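Local coordinates for protein ADP-ribosylglycohydrolase (Thermus thermophilus, PDB 2YZV) that belongs to the ADP-ribosylglycohydrolase family, an all-helical fold, and binds magnesium ions in this model, at residues 36-41 with 245-250; 63-68 with 81-86; 74-79 with 117-122; 199-204 with 220-225; 236-241 with 271-276. One frame throughout, in Å; residues are numbered along the deposited sequence.

In the fold
All five contacts belong to one compact helical chain of the ADP-ribosylglycohydrolase family. Contacts 2 and 3 are neighbours, centres about 11 Å apart; both use helix 76-89, and Ser68 of one meets Asp78 of the other. Contacts 1 and 5, centres about 14 Å apart, share helix 238-246 and are tied by the salt bridge from Glu41 to Arg275. Contacts 1 and 3 are on opposite sides of the chain's centre, about 34 Å between centres. Contact 5 follows contact 4 on the consecutive helices 221-234 and 238-246. Contact 1 brings an early loop to the turn that ends helix 238-246, spanning contacts 2, 3 and 4, so early and late parts of one helical domain are tied together.

Contact 1: residues 36-41 with 245-250; sequences FPEVRE and AVNLGG
Phe36 opens the contact with its ring turned toward the end of helix 238-246. CG sits in the crowded position between backbone N and carbonyl carbon (chi1 57°), and the ring edge then reaches Asn247, with Phe36 CE1 3.3 Å from Asn247 OD1 near the ring plane; ring and amide planes are only 20° apart. Phe36 CZ rests 4.0 Å from Gly249 CA, where the chain turns with positive phi. The carbonyl of Phe36 receives a water that also donates to Asn247 OD1. Glu38 runs its extended chain across the amide at about a right angle, CG lying 3.6 Å from Asn247 ND2, and its OE1 pairs with Arg40 NH1. Val39 makes the two direct bonds: its N donates to Asn247 OD1 at 2.8 Å, nearly straight at 171°, and its O accepts from Asn247 ND2 at 3.1 Å. Both acceptors are met in the carbonyl plane on a lone pair. Behind this pair Val39 CB packs on Val246 CG2 at 4.4 Å. Since ND2 also donates to Arg243 O, the Asn247 amide is bound at both ends; its rotation is probably fixed, with OD1 and ND2 each meeting a backbone partner of Val39.

Contact 2: residues 63-68 with 81-86; sequences LCLAES and DRYLRW
Arg82 reaches its extended chain across helix 57-72, CD coming 3.5 Å from Cys64 O and NE 3.4 Å from Ser68 CA. One face of its guanidinium looks onto the Glu67 carbonyl, while NE forms a salt bridge with Asp78, which also takes a hydrogen bond from Ser68 OG. Glu67 OE1 stays 4.5 Å from Arg82 NH1 and well out of the guanidinium plane, which allows at most a longer-range attraction of charges, with no N-H directed at the oxygen. Tyr83, with CG anti to the carbonyl carbon (chi1 -62°), reaches alongside Leu65; its CE1 lies 3.8 Å from Cys64 CB, and its OH 3.8 Å from Leu65 CB. Trp86 closes the row, its CB 4.3 Å from Cys64 SG, and the sulfur sits obliquely 5.3 Å from the centroid of the five-membered ring. The short axes approach to 9.5 Å with N-to-C directions 141° apart: helices 57-72 and 76-89 form a roughly antiparallel helical hairpin, joined by a short loop, in this all-helical fold.

Contact 3: residues 74-79 with 117-122; sequences FDPKDQ and DPYAGD
The Phe74 ring carries Gln79 NE2 over one face, 3.8 Å above its plane and offset toward the rim, and meets Tyr119 OH at its edge, 4.5 Å from Phe74 CE2. The Tyr119 ring in turn takes Pro76 obliquely, and a cation-pi contact with Arg156 adds to its surroundings. Tyr119 CG is anti to the carbonyl carbon (chi1 -61°), which sends the phenol across to Pro76: Tyr119 OH comes within 3.2 Å of Pro76 CG, and Tyr119 CZ within 3.8 Å of it. Pro76 thus meets both residues of the loop, the phenol at CG and Pro118 at CB, where Pro76 CB and Pro118 CB are 4.1 Å apart. Pro118 CB also rests 3.8 Å from Lys77 N, against the first turn of helix 76-89. That turn is capped by Asp75, whose OD2 accepts a weak bond from Asp78 N. On the other segment, Asp117 OD1 accepts from Tyr119 N at 3.0 Å, from above the carboxylate plane, making an Asx turn; Tyr119 itself is the centre of an inverse gamma turn. The phenol hydroxyl bonds to Arg153 NE on helix 147-156, so its polar need is met beyond the two segments, and the junction between the loop and the start of the helix is itself apolar, resting on the two prolines and the tyrosine ring.

Contact 4: residues 199-204 with 220-225; sequences HPALRR and YAPGTL
Tyr220 and His199 cross obliquely above the starts of two helices, the phenol OH of Tyr220 lying 3.5 Å from His199 CE1. Both side chains have CG anti to the backbone N, chi1 -179° for the tyrosine and -180° for the histidine, so each ring extends over the first turn of its own helix. The Tyr220 ring has Pro222 CD centred over one face, 3.4 Å above the plane, and Ala201 CB at its edge, 4.0 Å from Tyr220 CE2. His199 is the N-cap of its helix: unprotonated ND1 accepts from Ala201 N at 3.0 Å, with the donor near the ring plane, and this bond fixes the imidazole's rotation. Tyr220 OH is hydrogen-bonded to Glu163 on helix 162-179, which also touches His199 and Pro222. Below the rings, Ala201 CB packs on Pro222 CB at 4.3 Å. Further along, Leu202 and Leu225 cross obliquely, Leu202 CD1 to Leu225 CD2 at 4.0 Å, with Val170 of helix 162-179 also against Leu225. The short axes are 9.3 Å apart and only 9° from parallel, so helices 200-209 and 221-234 begin side by side, a parallel helix pair with aligned N-termini, each with a proline in its first turn.

Contact 5: residues 236-241 with 271-276; sequences RDFEEG and AIPGRW
Arg236 grips Glu240 side-on, NE to OE1 at 2.8 Å (170°) and NH2 to OE2, both on syn lone pairs and in the guanidinium plane; Arg236 N also donates to OE1. Asp237 caps helix 238-246, its OD1 taking Glu240 N at 2.7 Å in a straight bond. Across the segments, Glu239 OE1 forms a salt bridge with Arg275 NH2 at 2.8 Å, its hydrogen bond weak and bent (128°) and OE1 less surely placed. Glu239 also pairs with Arg243, and Arg275 through NE with Glu41, which takes the Trp276 NE1 hydrogen bond. A water links Glu239 N to Ala271 O. Beneath, Glu239 CG lies 3.7 Å from Trp276 CH2. Phe238, CG anti to the backbone N, offers a face to Ile272, whose CG1 stands 3.7 Å over the ring centre in a CH-pi contact. Phe238 CE2 and Trp276 CZ3 meet edge to edge at 4.0 Å, and Pro273 CG lies over a face of the indole. Pro273 is the N-cap of helix 274-279: the contact joins two helix starts, with helices 252-267 and 4-26 behind the aromatic layer.

Contact 1: residues 36-41 with 245-250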
# COMPACT_ATOMS: atom_id res chain seq x y z
N PHE A 36 2.06 21.97 -10.67
CA PHE A 36 1.05 22.39 -9.71
C PHE A 36 1.67 22.78 -8.37
O PHE A 36 2.74 22.30 -8.00
CB PHE A 36 0.05 21.25 -9.50
CG PHE A 36 0.68 19.96 -9.04
CD1 PHE A 36 0.87 19.72 -7.68
CD2 PHE A 36 1.11 19.01 -9.96
CE1 PHE A 36 1.49 18.54 -7.25
CE2 PHE A 36 1.72 17.84 -9.54
CZ PHE A 36 1.91 17.60 -8.18
N PRO A 37 1.00 23.69 -7.63
CA PRO A 37 1.48 24.16 -6.33
C PRO A 37 1.64 23.01 -5.34
O PRO A 37 0.87 22.05 -5.38
CB PRO A 37 0.40 25.14 -5.90
CG PRO A 37 -0.08 25.69 -7.21
CD PRO A 37 -0.20 24.44 -8.04
N GLU A 38 2.62 23.11 -4.45
CA GLU A 38 2.84 22.04 -3.48
C GLU A 38 1.60 21.68 -2.69
O GLU A 38 0.96 22.54 -2.07
CB GLU A 38 3.95 22.41 -2.49
CG GLU A 38 4.11 21.35 -1.40
CD GLU A 38 5.13 21.72 -0.34
OE1 GLU A 38 5.15 22.89 0.09
OE2 GLU A 38 5.89 20.82 0.08
N VAL A 39 1.26 20.40 -2.72
CA VAL A 39 0.12 19.89 -1.98
C VAL A 39 0.61 19.67 -0.56
O VAL A 39 1.63 19.02 -0.35
CB VAL A 39 -0.36 18.54 -2.56
CG1 VAL A 39 -1.48 17.98 -1.70
CG2 VAL A 39 -0.82 18.72 -3.99
N ARG A 40 -0.12 20.22 0.42
CA ARG A 40 0.27 20.09 1.82
C ARG A 40 -0.86 19.68 2.75
O ARG A 40 -0.61 19.17 3.85
CB ARG A 40 0.86 21.42 2.31
CG ARG A 40 2.05 21.92 1.51
CD ARG A 40 2.43 23.34 1.92
NE ARG A 40 2.86 23.43 3.32
CZ ARG A 40 3.96 22.87 3.80
NH1 ARG A 40 4.76 22.16 3.01
NH2 ARG A 40 4.27 23.02 5.09
N GLU A 41 -2.10 19.90 2.34
CA GLU A 41 -3.23 19.58 3.20
C GLU A 41 -4.34 18.79 2.51
O GLU A 41 -4.33 18.63 1.29
CB GLU A 41 -3.82 20.86 3.80
CG GLU A 41 -2.82 21.74 4.55
CD GLU A 41 -2.04 21.00 5.61
OE1 GLU A 41 -2.60 20.08 6.23
OE2 GLU A 41 -0.86 21.33 5.83
N ALA A 245 6.17 12.43 -1.59
CA ALA A 245 5.55 11.39 -2.39
C ALA A 245 4.41 11.87 -3.29
O ALA A 245 4.41 11.61 -4.49
CB ALA A 245 5.04 10.27 -1.49
N VAL A 246 3.45 12.58 -2.71
CA VAL A 246 2.32 13.01 -3.52
C VAL A 246 2.65 14.11 -4.52
O VAL A 246 2.02 14.19 -5.56
CB VAL A 246 1.11 13.43 -2.65
CG1 VAL A 246 0.69 12.27 -1.76
CG2 VAL A 246 1.45 14.65 -1.82
N ASN A 247 3.65 14.93 -4.22
CA ASN A 247 3.99 16.00 -5.14
C ASN A 247 4.75 15.54 -6.38
O ASN A 247 5.16 16.36 -7.21
CB ASN A 247 4.72 17.12 -4.40
CG ASN A 247 3.75 18.03 -3.67
OD1 ASN A 247 3.02 18.81 -4.30
ND2 ASN A 247 3.70 17.92 -2.35
N LEU A 248 4.93 14.23 -6.52
CA LEU A 248 5.56 13.68 -7.71
C LEU A 248 4.48 13.65 -8.78
O LEU A 248 4.77 13.50 -9.96
CB LEU A 248 6.04 12.25 -7.46
CG LEU A 248 7.22 12.04 -6.52
CD1 LEU A 248 7.42 10.55 -6.32
CD2 LEU A 248 8.48 12.68 -7.10
N GLY A 249 3.23 13.79 -8.34
CA GLY A 249 2.12 13.76 -9.27
C GLY A 249 1.93 12.36 -9.85
O GLY A 249 2.30 11.37 -9.23
N GLY A 250 1.37 12.29 -11.05
CA GLY A 250 1.14 11.00 -11.68
C GLY A 250 0.19 10.15 -10.86
O GLY A 250 -0.88 10.63 -10.45
O HOH W 1 3.99 20.49 -6.45

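Contact 2: residues 63-68 with 81-86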
# COMPACT_ATOMS: atom_id res chain seq x y z
N LEU A 63 -9.63 -2.21 2.46
CA LEU A 63 -10.71 -2.46 3.41
C LEU A 63 -11.36 -3.82 3.15
O LEU A 63 -11.69 -4.55 4.09
CB LEU A 63 -11.77 -1.36 3.34
CG LEU A 63 -11.32 0.01 3.86
CD1 LEU A 63 -12.41 1.05 3.61
CD2 LEU A 63 -11.02 -0.08 5.35
N CYS A 64 -11.54 -4.16 1.88
CA CYS A 64 -12.13 -5.44 1.51
C CYS A 64 -11.24 -6.58 1.98
O CYS A 64 -11.72 -7.55 2.56
CB CYS A 64 -12.30 -5.52 -0.01
SG CYS A 64 -13.60 -4.46 -0.65
N LEU A 65 -9.94 -6.45 1.70
CA LEU A 65 -8.98 -7.47 2.10
C LEU A 65 -8.98 -7.61 3.62
O LEU A 65 -8.96 -8.72 4.14
CB LEU A 65 -7.58 -7.10 1.60
CG LEU A 65 -6.42 -8.01 2.02
CD1 LEU A 65 -6.65 -9.43 1.54
CD2 LEU A 65 -5.12 -7.46 1.44
N ALA A 66 -9.01 -6.47 4.31
CA ALA A 66 -9.02 -6.47 5.77
C ALA A 66 -10.21 -7.27 6.30
O ALA A 66 -10.05 -8.12 7.17
CB ALA A 66 -9.07 -5.03 6.29
N GLU A 67 -11.39 -6.99 5.77
CA GLU A 67 -12.59 -7.69 6.22
C GLU A 67 -12.52 -9.17 5.88
O GLU A 67 -12.96 -10.01 6.66
CB GLU A 67 -13.84 -7.06 5.61
CG GLU A 67 -14.03 -5.60 6.00
CD GLU A 67 -15.46 -5.12 5.83
OE1 GLU A 67 -16.02 -5.30 4.73
OE2 GLU A 67 -16.01 -4.55 6.79
N SER A 68 -11.98 -9.50 4.71
CA SER A 68 -11.86 -10.89 4.30
C SER A 68 -10.96 -11.68 5.26
O SER A 68 -11.30 -12.79 5.68
CB SER A 68 -11.29 -10.98 2.88
OG SER A 68 -11.24 -12.32 2.42
N ASP A 81 -14.46 -12.40 -4.15
CA ASP A 81 -15.91 -12.26 -4.07
C ASP A 81 -16.20 -10.84 -3.61
O ASP A 81 -17.11 -10.18 -4.12
CB ASP A 81 -16.52 -13.25 -3.07
CG ASP A 81 -16.50 -14.68 -3.56
OD1 ASP A 81 -16.65 -14.90 -4.78
OD2 ASP A 81 -16.34 -15.60 -2.72
N ARG A 82 -15.42 -10.36 -2.65
CA ARG A 82 -15.60 -9.02 -2.12
C ARG A 82 -15.20 -7.94 -3.12
O ARG A 82 -15.92 -6.95 -3.28
CB ARG A 82 -14.81 -8.85 -0.82
CG ARG A 82 -15.29 -9.75 0.31
CD ARG A 82 -14.41 -9.58 1.54
NE ARG A 82 -14.73 -10.55 2.59
CZ ARG A 82 -15.81 -10.50 3.36
NH1 ARG A 82 -16.69 -9.52 3.22
NH2 ARG A 82 -16.01 -11.43 4.29
N TYR A 83 -14.06 -8.10 -3.79
CA TYR A 83 -13.63 -7.11 -4.77
C TYR A 83 -14.67 -7.00 -5.87
O TYR A 83 -15.02 -5.90 -6.31
CB TYR A 83 -12.29 -7.48 -5.43
CG TYR A 83 -11.09 -7.57 -4.51
CD1 TYR A 83 -10.97 -6.76 -3.38
CD2 TYR A 83 -10.04 -8.44 -4.81
CE1 TYR A 83 -9.84 -6.83 -2.57
CE2 TYR A 83 -8.91 -8.51 -4.02
CZ TYR A 83 -8.81 -7.70 -2.89
OH TYR A 83 -7.68 -7.78 -2.11
N LEU A 84 -15.16 -8.15 -6.33
CA LEU A 84 -16.16 -8.21 -7.39
C LEU A 84 -17.45 -7.52 -6.97
O LEU A 84 -18.05 -6.78 -7.73
CB LEU A 84 -16.44 -9.66 -7.77
CG LEU A 84 -17.46 -9.91 -8.88
CD1 LEU A 84 -16.98 -9.27 -10.18
CD2 LEU A 84 -17.66 -11.41 -9.07
N ARG A 85 -17.86 -7.79 -5.73
CA ARG A 85 -19.08 -7.21 -5.19
C ARG A 85 -18.96 -5.69 -5.11
O ARG A 85 -19.94 -4.97 -5.31
CB ARG A 85 -19.36 -7.81 -3.81
CG ARG A 85 -20.68 -7.42 -3.18
CD ARG A 85 -21.05 -8.42 -2.09
NE ARG A 85 -19.95 -8.63 -1.15
CZ ARG A 85 -19.92 -9.61 -0.25
NH1 ARG A 85 -20.92 -10.47 -0.17
NH2 ARG A 85 -18.88 -9.73 0.56
N TRP A 86 -17.76 -5.21 -4.82
CA TRP A 86 -17.51 -3.77 -4.73
C TRP A 86 -17.41 -3.18 -6.13
O TRP A 86 -17.83 -2.05 -6.37
CB TRP A 86 -16.23 -3.50 -3.94
CG TRP A 86 -15.74 -2.08 -4.04
CD1 TRP A 86 -14.87 -1.58 -4.97
CD2 TRP A 86 -16.12 -0.98 -3.21
NE1 TRP A 86 -14.69 -0.23 -4.77
CE2 TRP A 86 -15.44 0.16 -3.70
CE3 TRP A 86 -16.97 -0.84 -2.10
CZ2 TRP A 86 -15.58 1.43 -3.11
CZ3 TRP A 86 -17.11 0.42 -1.52
CH2 TRP A 86 -16.42 1.53 -2.03

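Contact 3: residues 74-79 with 117-122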
# COMPACT_ATOMS: atom_id res chain seq x y z
N PHE A 74 -6.79 -16.37 5.42
CA PHE A 74 -6.32 -16.13 4.06
C PHE A 74 -7.15 -16.95 3.07
O PHE A 74 -6.93 -18.15 2.91
CB PHE A 74 -4.85 -16.50 3.93
CG PHE A 74 -4.21 -15.97 2.68
CD1 PHE A 74 -3.86 -14.62 2.60
CD2 PHE A 74 -4.02 -16.78 1.57
CE1 PHE A 74 -3.33 -14.10 1.43
CE2 PHE A 74 -3.49 -16.27 0.40
CZ PHE A 74 -3.14 -14.92 0.32
N ASP A 75 -8.08 -16.28 2.41
CA ASP A 75 -8.98 -16.92 1.46
C ASP A 75 -9.12 -16.06 0.20
O ASP A 75 -10.00 -15.20 0.12
CB ASP A 75 -10.34 -17.10 2.15
CG ASP A 75 -11.36 -17.83 1.30
OD1 ASP A 75 -12.45 -18.13 1.84
OD2 ASP A 75 -11.09 -18.09 0.12
N PRO A 76 -8.24 -16.29 -0.80
CA PRO A 76 -8.28 -15.52 -2.05
C PRO A 76 -9.64 -15.54 -2.75
O PRO A 76 -10.05 -14.55 -3.35
CB PRO A 76 -7.19 -16.18 -2.89
CG PRO A 76 -6.18 -16.56 -1.85
CD PRO A 76 -7.07 -17.18 -0.78
N LYS A 77 -10.34 -16.67 -2.67
CA LYS A 77 -11.65 -16.76 -3.30
C LYS A 77 -12.58 -15.72 -2.67
O LYS A 77 -13.27 -15.00 -3.38
CB LYS A 77 -12.23 -18.16 -3.14
CG LYS A 77 -13.62 -18.31 -3.72
CD LYS A 77 -14.15 -19.73 -3.56
CE LYS A 77 -15.55 -19.85 -4.14
NZ LYS A 77 -15.59 -19.40 -5.56
N ASP A 78 -12.58 -15.65 -1.34
CA ASP A 78 -13.42 -14.69 -0.64
C ASP A 78 -12.96 -13.26 -0.92
O ASP A 78 -13.77 -12.34 -1.00
CB ASP A 78 -13.40 -14.96 0.87
CG ASP A 78 -14.27 -13.98 1.64
OD1 ASP A 78 -13.71 -13.03 2.24
OD2 ASP A 78 -15.50 -14.15 1.64
N GLN A 79 -11.65 -13.07 -1.05
CA GLN A 79 -11.13 -11.75 -1.35
C GLN A 79 -11.73 -11.26 -2.65
O GLN A 79 -12.22 -10.13 -2.74
CB GLN A 79 -9.60 -11.80 -1.47
CG GLN A 79 -8.89 -11.96 -0.14
CD GLN A 79 -7.44 -12.37 -0.31
OE1 GLN A 79 -6.82 -12.08 -1.33
NE2 GLN A 79 -6.90 -13.03 0.71
N ASP A 117 -11.60 -18.87 -11.03
CA ASP A 117 -10.18 -18.88 -10.65
C ASP A 117 -9.88 -17.62 -9.84
O ASP A 117 -9.89 -16.52 -10.37
CB ASP A 117 -9.31 -18.90 -11.91
CG ASP A 117 -7.82 -18.93 -11.60
OD1 ASP A 117 -7.46 -18.98 -10.40
OD2 ASP A 117 -7.02 -18.91 -12.56
N PRO A 118 -9.61 -17.77 -8.53
CA PRO A 118 -9.31 -16.59 -7.70
C PRO A 118 -8.01 -15.88 -8.06
O PRO A 118 -7.89 -14.67 -7.84
CB PRO A 118 -9.30 -17.16 -6.29
CG PRO A 118 -8.80 -18.55 -6.50
CD PRO A 118 -9.55 -19.01 -7.73
N TYR A 119 -7.05 -16.62 -8.60
CA TYR A 119 -5.77 -16.02 -8.99
C TYR A 119 -5.90 -15.63 -10.45
O TYR A 119 -5.21 -16.16 -11.32
CB TYR A 119 -4.65 -17.04 -8.78
CG TYR A 119 -4.52 -17.47 -7.34
CD1 TYR A 119 -4.15 -16.55 -6.35
CD2 TYR A 119 -4.79 -18.78 -6.96
CE1 TYR A 119 -4.05 -16.93 -5.02
CE2 TYR A 119 -4.70 -19.17 -5.62
CZ TYR A 119 -4.33 -18.24 -4.66
OH TYR A 119 -4.23 -18.63 -3.34
N ALA A 120 -6.79 -14.67 -10.69
CA ALA A 120 -7.10 -14.20 -12.03
C ALA A 120 -6.17 -13.19 -12.67
O ALA A 120 -6.45 -12.69 -13.75
CB ALA A 120 -8.52 -13.66 -12.05
N GLY A 121 -5.06 -12.87 -12.00
CA GLY A 121 -4.14 -11.92 -12.58
C GLY A 121 -3.43 -12.55 -13.77
O GLY A 121 -3.25 -13.77 -13.81
N ASP A 122 -3.07 -11.73 -14.75
CA ASP A 122 -2.37 -12.23 -15.93
C ASP A 122 -1.00 -11.56 -16.03
O ASP A 122 -0.70 -10.63 -15.29
CB ASP A 122 -3.19 -11.99 -17.20
CG ASP A 122 -3.55 -10.54 -17.41
OD1 ASP A 122 -2.63 -9.69 -17.41
OD2 ASP A 122 -4.75 -10.24 -17.60

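Contact 4: residues 199-204 with 220-225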
# COMPACT_ATOMS: atom_id res chain seq x y z
N HIS A 199 13.34 -9.62 -11.06
CA HIS A 199 13.17 -9.00 -12.37
C HIS A 199 14.17 -7.84 -12.41
O HIS A 199 14.34 -7.12 -11.43
CB HIS A 199 11.74 -8.50 -12.51
CG HIS A 199 11.44 -7.85 -13.82
ND1 HIS A 199 11.88 -6.58 -14.14
CD2 HIS A 199 10.73 -8.29 -14.89
CE1 HIS A 199 11.45 -6.26 -15.35
NE2 HIS A 199 10.75 -7.28 -15.83
N PRO A 200 14.87 -7.66 -13.54
CA PRO A 200 15.86 -6.59 -13.68
C PRO A 200 15.43 -5.21 -13.18
O PRO A 200 16.23 -4.49 -12.58
CB PRO A 200 16.16 -6.59 -15.18
CG PRO A 200 16.02 -8.02 -15.54
CD PRO A 200 14.77 -8.45 -14.79
N ALA A 201 14.18 -4.84 -13.44
CA ALA A 201 13.68 -3.53 -13.02
C ALA A 201 13.64 -3.43 -11.50
O ALA A 201 14.00 -2.41 -10.92
CB ALA A 201 12.30 -3.28 -13.60
N LEU A 202 13.19 -4.50 -10.85
CA LEU A 202 13.10 -4.51 -9.40
C LEU A 202 14.50 -4.62 -8.81
O LEU A 202 14.78 -4.05 -7.76
CB LEU A 202 12.23 -5.68 -8.93
CG LEU A 202 11.89 -5.70 -7.44
CD1 LEU A 202 11.23 -4.39 -7.05
CD2 LEU A 202 10.97 -6.87 -7.15
N ARG A 203 15.38 -5.34 -9.50
CA ARG A 203 16.75 -5.50 -9.06
C ARG A 203 17.39 -4.11 -9.00
O ARG A 203 18.12 -3.78 -8.06
CB ARG A 203 17.52 -6.39 -10.03
CG ARG A 203 18.93 -6.73 -9.61
CD ARG A 203 19.68 -7.42 -10.75
NE ARG A 203 19.03 -8.66 -11.18
CZ ARG A 203 19.15 -9.83 -10.55
NH1 ARG A 203 19.91 -9.93 -9.47
NH2 ARG A 203 18.51 -10.90 -11.01
N ARG A 204 17.12 -3.28 -10.00
CA ARG A 204 17.69 -1.94 -10.01
C ARG A 204 17.18 -1.11 -8.84
O ARG A 204 17.90 -0.26 -8.32
CB ARG A 204 17.39 -1.22 -11.33
CG ARG A 204 18.57 -1.25 -12.31
CD ARG A 204 18.31 -0.44 -13.56
NE ARG A 204 17.38 -1.09 -14.48
CZ ARG A 204 17.66 -2.16 -15.21
NH1 ARG A 204 18.86 -2.72 -15.15
NH2 ARG A 204 16.74 -2.67 -16.02
N TYR A 220 3.71 1.67 -12.62
CA TYR A 220 4.42 0.40 -12.74
C TYR A 220 4.89 0.00 -11.33
O TYR A 220 5.54 0.79 -10.66
CB TYR A 220 5.61 0.61 -13.69
CG TYR A 220 6.48 -0.58 -13.97
CD1 TYR A 220 5.94 -1.78 -14.43
CD2 TYR A 220 7.87 -0.49 -13.85
CE1 TYR A 220 6.76 -2.86 -14.76
CE2 TYR A 220 8.70 -1.56 -14.18
CZ TYR A 220 8.13 -2.74 -14.63
OH TYR A 220 8.95 -3.80 -14.96
N ALA A 221 4.55 -1.21 -10.90
CA ALA A 221 4.90 -1.67 -9.55
C ALA A 221 6.32 -1.36 -9.05
O ALA A 221 6.48 -0.78 -7.98
CB ALA A 221 4.61 -3.17 -9.40
N PRO A 222 7.35 -1.75 -9.81
CA PRO A 222 8.71 -1.45 -9.33
C PRO A 222 8.93 0.05 -9.16
O PRO A 222 9.58 0.49 -8.20
CB PRO A 222 9.60 -2.03 -10.43
CG PRO A 222 8.78 -3.19 -10.94
CD PRO A 222 7.39 -2.60 -11.02
N GLY A 223 8.39 0.84 -10.08
CA GLY A 223 8.54 2.28 -10.01
C GLY A 223 7.78 2.90 -8.85
O GLY A 223 8.24 3.87 -8.24
N THR A 224 6.61 2.34 -8.54
CA THR A 224 5.81 2.85 -7.44
C THR A 224 6.55 2.58 -6.13
O THR A 224 6.64 3.44 -5.26
CB THR A 224 4.44 2.17 -7.39
OG1 THR A 224 3.78 2.36 -8.65
CG2 THR A 224 3.59 2.75 -6.27
N LEU A 225 7.08 1.37 -6.01
CA LEU A 225 7.83 1.00 -4.82
C LEU A 225 9.04 1.92 -4.68
O LEU A 225 9.31 2.44 -3.59
CB LEU A 225 8.30 -0.46 -4.93
CG LEU A 225 9.12 -0.99 -3.74
CD1 LEU A 225 8.31 -0.89 -2.46
CD2 LEU A 225 9.51 -2.44 -4.02

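Contact 5: residues 236-241 with 271-276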
# COMPACT_ATOMS: atom_id res chain seq x y z
N ARG A 236 12.07 13.38 6.67
CA ARG A 236 12.57 13.27 8.03
C ARG A 236 11.48 12.85 9.02
O ARG A 236 11.77 12.44 10.14
CB ARG A 236 13.21 14.59 8.46
CG ARG A 236 14.51 14.88 7.71
CD ARG A 236 14.96 16.31 7.91
NE ARG A 236 14.07 17.26 7.25
CZ ARG A 236 14.17 18.58 7.33
NH1 ARG A 236 15.13 19.12 8.07
NH2 ARG A 236 13.32 19.36 6.69
N ASP A 237 10.23 12.97 8.58
CA ASP A 237 9.09 12.57 9.39
C ASP A 237 7.97 12.15 8.44
O ASP A 237 8.11 12.29 7.22
CB ASP A 237 8.62 13.70 10.32
CG ASP A 237 8.40 15.01 9.59
OD1 ASP A 237 7.67 15.03 8.58
OD2 ASP A 237 8.96 16.03 10.04
N PHE A 238 6.88 11.64 8.98
CA PHE A 238 5.77 11.18 8.14
C PHE A 238 5.27 12.26 7.18
O PHE A 238 5.16 12.04 5.97
CB PHE A 238 4.60 10.72 9.01
CG PHE A 238 3.50 10.06 8.24
CD1 PHE A 238 3.47 8.68 8.09
CD2 PHE A 238 2.50 10.82 7.64
CE1 PHE A 238 2.47 8.05 7.36
CE2 PHE A 238 1.48 10.21 6.90
CZ PHE A 238 1.47 8.82 6.76
N GLU A 239 4.97 13.43 7.73
CA GLU A 239 4.46 14.54 6.93
C GLU A 239 5.37 14.95 5.78
O GLU A 239 4.93 15.06 4.63
CB GLU A 239 4.21 15.75 7.83
CG GLU A 239 3.55 16.93 7.13
CD GLU A 239 3.18 18.05 8.09
OE1 GLU A 239 2.52 19.01 7.65
OE2 GLU A 239 3.56 17.97 9.27
N GLU A 240 6.65 15.17 6.06
CA GLU A 240 7.58 15.58 5.02
C GLU A 240 7.70 14.55 3.90
O GLU A 240 7.70 14.90 2.72
CB GLU A 240 8.96 15.88 5.60
CG GLU A 240 9.95 16.37 4.56
CD GLU A 240 11.25 16.86 5.16
OE1 GLU A 240 11.87 16.12 5.94
OE2 GLU A 240 11.65 18.00 4.84
N GLY A 241 7.81 13.28 4.28
CA GLY A 241 7.92 12.23 3.29
C GLY A 241 6.64 12.11 2.47
O GLY A 241 6.69 11.88 1.26
N ALA A 271 2.49 9.90 14.92
CA ALA A 271 3.33 10.80 14.14
C ALA A 271 2.63 11.36 12.91
O ALA A 271 3.15 12.27 12.25
CB ALA A 271 4.62 10.09 13.73
N ILE A 272 1.47 10.82 12.58
CA ILE A 272 0.71 11.31 11.42
C ILE A 272 -0.06 12.56 11.84
O ILE A 272 -0.73 12.57 12.87
CB ILE A 272 -0.29 10.24 10.92
CG1 ILE A 272 0.47 8.97 10.52
CG2 ILE A 272 -1.09 10.80 9.75
CD1 ILE A 272 -0.43 7.84 10.04
N PRO A 273 0.03 13.64 11.04
CA PRO A 273 -0.68 14.89 11.36
C PRO A 273 -2.12 14.65 11.79
O PRO A 273 -2.90 14.03 11.06
CB PRO A 273 -0.58 15.67 10.05
CG PRO A 273 0.77 15.30 9.56
CD PRO A 273 0.81 13.79 9.80
N GLY A 274 -2.46 15.15 12.97
CA GLY A 274 -3.81 14.97 13.48
C GLY A 274 -4.90 15.48 12.55
O GLY A 274 -5.95 14.85 12.42
N ARG A 275 -4.66 16.62 11.91
CA ARG A 275 -5.65 17.19 11.01
C ARG A 275 -5.93 16.28 9.81
O ARG A 275 -7.04 16.27 9.29
CB ARG A 275 -5.22 18.58 10.53
CG ARG A 275 -3.90 18.63 9.80
CD ARG A 275 -3.51 20.06 9.48
NE ARG A 275 -2.28 20.14 8.70
CZ ARG A 275 -1.08 19.82 9.16
NH1 ARG A 275 -0.92 19.41 10.41
NH2 ARG A 275 -0.02 19.91 8.36
N TRP A 276 -4.92 15.51 9.38
CA TRP A 276 -5.12 14.59 8.27
C TRP A 276 -6.01 13.44 8.72
O TRP A 276 -6.93 13.03 8.00
CB TRP A 276 -3.77 14.04 7.77
CG TRP A 276 -2.94 15.04 7.00
CD1 TRP A 276 -3.31 16.31 6.64
CD2 TRP A 276 -1.62 14.85 6.48
NE1 TRP A 276 -2.30 16.91 5.93
CE2 TRP A 276 -1.25 16.04 5.82
CE3 TRP A 276 -0.71 13.78 6.51
CZ2 TRP A 276 -0.00 16.20 5.19
CZ3 TRP A 276 0.53 13.93 5.88
CH2 TRP A 276 0.87 15.14 5.23
O HOH W 2 4.95 13.89 10.71